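Local coordinates for PrgX (Enterococcus faecalis, PDB 2AWI), which serves as the receptor for the peptide sex pheromone cCF10 and probably binds DNA as a repressor in the control of plasmid conjugation, at residues K184-K195 with N225-I236. The protein carries 1 engineered substitution. Residues are numbered along the deposited sequence; the frame is centred on the assembly and turned at random.
Sequences KDYDLTIQTVLK and NISINGYYDLEI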
# COMPACT_ATOMS: atom_id res chain seq x y z
N LYS A 184 22.22 30.45 3.66
CA LYS A 184 21.24 29.49 4.15
C LYS A 184 20.18 30.12 5.06
O LYS A 184 19.02 29.75 4.99
CB LYS A 184 21.95 28.34 4.87
CG LYS A 184 22.76 27.45 3.92
CD LYS A 184 23.28 26.21 4.63
CE LYS A 184 23.97 25.27 3.66
NZ LYS A 184 25.18 25.91 3.03
N ASP A 185 20.57 31.06 5.91
CA ASP A 185 19.61 31.72 6.79
C ASP A 185 18.55 32.44 5.95
O ASP A 185 17.35 32.28 6.16
CB ASP A 185 20.31 32.74 7.69
CG ASP A 185 21.21 32.09 8.73
OD1 ASP A 185 22.05 32.82 9.31
OD2 ASP A 185 21.07 30.88 8.96
N TYR A 186 19.03 33.21 4.97
CA TYR A 186 18.16 33.96 4.08
C TYR A 186 17.26 33.00 3.30
O TYR A 186 16.04 33.21 3.21
CB TYR A 186 19.03 34.81 3.14
CG TYR A 186 18.31 35.45 1.98
CD1 TYR A 186 18.23 34.81 0.74
CD2 TYR A 186 17.71 36.70 2.11
CE1 TYR A 186 17.56 35.40 -0.33
CE2 TYR A 186 17.05 37.30 1.05
CZ TYR A 186 16.97 36.64 -0.16
OH TYR A 186 16.29 37.24 -1.20
N ASP A 187 17.85 31.94 2.76
CA ASP A 187 17.11 30.93 2.01
C ASP A 187 15.92 30.37 2.80
O ASP A 187 14.81 30.25 2.27
CB ASP A 187 18.02 29.77 1.63
CG ASP A 187 19.07 30.16 0.59
OD1 ASP A 187 19.84 29.27 0.19
OD2 ASP A 187 19.11 31.33 0.17
N LEU A 188 16.15 30.02 4.07
CA LEU A 188 15.11 29.45 4.91
C LEU A 188 13.94 30.42 5.08
O LEU A 188 12.78 30.05 4.93
CB LEU A 188 15.67 29.11 6.29
CG LEU A 188 15.06 27.97 7.11
CD1 LEU A 188 15.20 28.30 8.57
CD2 LEU A 188 13.61 27.76 6.77
N THR A 189 14.27 31.66 5.40
CA THR A 189 13.29 32.71 5.62
C THR A 189 12.39 33.00 4.41
O THR A 189 11.19 33.16 4.56
CB THR A 189 13.99 33.99 6.04
OG1 THR A 189 14.85 33.70 7.15
CG2 THR A 189 12.97 35.04 6.44
N ILE A 190 12.98 33.07 3.22
CA ILE A 190 12.19 33.34 2.04
C ILE A 190 11.29 32.16 1.70
O ILE A 190 10.29 32.32 1.00
CB ILE A 190 13.10 33.67 0.84
CG1 ILE A 190 13.93 32.44 0.47
CG2 ILE A 190 14.02 34.83 1.19
CD1 ILE A 190 14.80 32.65 -0.74
N GLN A 191 11.65 30.98 2.21
CA GLN A 191 10.88 29.76 1.97
C GLN A 191 9.72 29.61 2.95
O GLN A 191 8.65 29.14 2.58
CB GLN A 191 11.78 28.52 2.09
CG GLN A 191 12.47 28.11 0.80
CD GLN A 191 13.56 27.08 1.03
OE1 GLN A 191 14.69 27.42 1.38
NE2 GLN A 191 13.22 25.81 0.86
N THR A 192 9.95 30.00 4.20
CA THR A 192 8.93 29.89 5.23
C THR A 192 7.66 30.62 4.82
O THR A 192 6.55 30.12 5.02
CB THR A 192 9.44 30.46 6.57
OG1 THR A 192 10.64 29.77 6.95
CG2 THR A 192 8.40 30.27 7.67
N VAL A 193 7.83 31.81 4.24
CA VAL A 193 6.72 32.63 3.79
C VAL A 193 5.83 31.87 2.84
O VAL A 193 4.63 31.78 3.03
CB VAL A 193 7.21 33.90 3.03
CG1 VAL A 193 6.01 34.67 2.51
CG2 VAL A 193 8.05 34.77 3.94
N LEU A 194 6.44 31.31 1.80
CA LEU A 194 5.68 30.58 0.80
C LEU A 194 4.93 29.41 1.41
O LEU A 194 3.75 29.22 1.13
CB LEU A 194 6.62 30.10 -0.31
CG LEU A 194 7.56 31.19 -0.84
CD1 LEU A 194 8.47 30.63 -1.91
CD2 LEU A 194 6.73 32.34 -1.38
N LYS A 195 5.61 28.62 2.24
CA LYS A 195 4.98 27.46 2.84
C LYS A 195 3.77 27.87 3.68
O LYS A 195 2.70 27.28 3.58
CB LYS A 195 6.00 26.70 3.69
CG LYS A 195 5.52 25.33 4.19
CD LYS A 195 4.84 25.43 5.54
CE LYS A 195 5.83 25.86 6.62
NZ LYS A 195 5.18 26.01 7.96
N ASN A 225 23.12 28.22 -6.18
CA ASN A 225 23.54 28.02 -4.80
C ASN A 225 22.43 28.15 -3.75
O ASN A 225 22.71 28.47 -2.59
CB ASN A 225 24.67 29.00 -4.43
CG ASN A 225 25.94 28.74 -5.23
OD1 ASN A 225 26.34 27.59 -5.44
ND2 ASN A 225 26.60 29.82 -5.65
N ILE A 226 21.19 27.89 -4.15
CA ILE A 226 20.06 27.97 -3.22
C ILE A 226 20.03 26.74 -2.32
O ILE A 226 20.43 25.65 -2.73
CB ILE A 226 18.71 28.04 -3.99
CG1 ILE A 226 17.58 28.40 -3.02
CG2 ILE A 226 18.41 26.70 -4.65
CD1 ILE A 226 17.67 29.78 -2.47
N SER A 227 19.56 26.91 -1.10
CA SER A 227 19.45 25.79 -0.17
C SER A 227 17.99 25.50 0.13
O SER A 227 17.43 26.04 1.08
CB SER A 227 20.17 26.09 1.14
OG SER A 227 21.57 25.94 1.01
N ILE A 228 17.37 24.67 -0.70
CA ILE A 228 15.97 24.33 -0.49
C ILE A 228 15.86 23.46 0.77
O ILE A 228 16.65 22.55 0.98
CB ILE A 228 15.40 23.53 -1.71
CG1 ILE A 228 15.59 24.34 -3.00
CG2 ILE A 228 13.93 23.22 -1.47
CD1 ILE A 228 14.77 25.65 -3.04
N ASN A 229 14.87 23.76 1.60
CA ASN A 229 14.64 23.01 2.83
C ASN A 229 13.87 21.75 2.47
O ASN A 229 12.74 21.82 1.98
CB ASN A 229 13.83 23.85 3.81
CG ASN A 229 13.47 23.11 5.09
OD1 ASN A 229 12.79 22.08 5.06
ND2 ASN A 229 13.92 23.63 6.21
N GLY A 230 14.49 20.60 2.72
CA GLY A 230 13.87 19.32 2.42
C GLY A 230 12.50 19.11 3.02
O GLY A 230 11.61 18.56 2.37
N TYR A 231 12.31 19.52 4.27
CA TYR A 231 11.02 19.36 4.93
C TYR A 231 9.96 20.20 4.22
O TYR A 231 8.83 19.76 4.04
CB TYR A 231 11.12 19.78 6.40
CG TYR A 231 12.07 18.95 7.23
CD1 TYR A 231 11.92 17.56 7.33
CD2 TYR A 231 13.11 19.55 7.93
CE1 TYR A 231 12.78 16.80 8.13
CE2 TYR A 231 13.98 18.79 8.72
CZ TYR A 231 13.80 17.43 8.82
OH TYR A 231 14.67 16.71 9.60
N TYR A 232 10.33 21.41 3.84
CA TYR A 232 9.43 22.32 3.14
C TYR A 232 9.10 21.78 1.75
O TYR A 232 7.97 21.89 1.29
CB TYR A 232 10.08 23.70 3.00
CG TYR A 232 10.11 24.55 4.26
CD1 TYR A 232 10.72 25.80 4.26
CD2 TYR A 232 9.50 24.13 5.44
CE1 TYR A 232 10.72 26.62 5.40
CE2 TYR A 232 9.50 24.94 6.59
CZ TYR A 232 10.11 26.18 6.55
OH TYR A 232 10.10 26.99 7.66
N ASP A 233 10.10 21.21 1.09
CA ASP A 233 9.90 20.66 -0.25
C ASP A 233 8.91 19.50 -0.21
O ASP A 233 8.18 19.25 -1.16
CB ASP A 233 11.25 20.19 -0.80
CG ASP A 233 11.19 19.80 -2.26
OD1 ASP A 233 10.31 20.33 -2.98
OD2 ASP A 233 12.02 18.99 -2.70
N LEU A 234 8.89 18.82 0.92
CA LEU A 234 8.02 17.67 1.12
C LEU A 234 6.60 18.15 1.45
O LEU A 234 5.62 17.66 0.89
CB LEU A 234 8.57 16.83 2.27
CG LEU A 234 8.30 15.34 2.36
CD1 LEU A 234 8.66 14.66 1.06
CD2 LEU A 234 9.13 14.76 3.52
N GLU A 235 6.50 19.11 2.36
CA GLU A 235 5.22 19.64 2.78
C GLU A 235 4.53 20.43 1.67
O GLU A 235 3.33 20.26 1.43
CB GLU A 235 5.40 20.52 4.01
CG GLU A 235 4.14 21.19 4.51
CD GLU A 235 4.31 21.76 5.90
OE1 GLU A 235 5.48 21.90 6.32
OE2 GLU A 235 3.30 22.05 6.56
N ILE A 236 5.30 21.28 1.00
CA ILE A 236 4.78 22.08 -0.10
C ILE A 236 4.31 21.18 -1.24
O ILE A 236 3.32 21.47 -1.90
CB ILE A 236 5.85 23.07 -0.61
CG1 ILE A 236 5.95 24.25 0.36
CG2 ILE A 236 5.52 23.54 -2.03
CD1 ILE A 236 6.97 25.29 -0.04
O HOH W 1 22.56 29.06 0.44
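The backbone of 226-229 runs extended alongside the first turns of helix 184-195 and then enters helix 230-236, whose axis passes 10.6 Å from that of 184-195 at 18°, nearly parallel. Tyr232 illustrates how one aromatic knob can join two such helices: it enters a hole formed by Leu188, Gln191, Thr192 and Lys195. Gln191 CB lies at the ring edge, 3.6 Å from Tyr232 CD1, while Leu188 CD2 reaches Tyr232 CE1 obliquely at 3.4 Å. At the far end Tyr232 OH donates to Thr192 OG1 (2.9 Å), and that hydroxyl in turn donates a hydrogen bond to Leu188 O, from above the carbonyl plane. Both helices lie in the C-terminal TPR region, and near-parallel packing with helix 207-220 between them in sequence is consistent with a TPR-like helical array; Phe217 of that helix touches both Gln191 and Ile236. Asn229 is the N-cap of the second helix; its side chain, with CG opposite the backbone N (chi1 176°), brings OD1 to Tyr232 N at 2.8 Å and sets its amide carbon above one face of the Tyr232 ring, toward the rim. Upstream, Asp187 OD1 accepts from Ser227 N (2.7 Å), met from above the carboxylate plane, and a water links the same oxygen to Asn225 O; OD2 is held by Ser181. Ile226 CD1 packs on this carboxylate, 3.4 Å from Asp187 CG. Lys184 lays its CG beside Ser227 OG, its amine pairing with Asp185 of the second subunit. Beyond the tyrosine, Lys195, bent at chi2 (-91°) and chi3, runs its methylenes past the Glu235 carboxylate and Ile236 CG1.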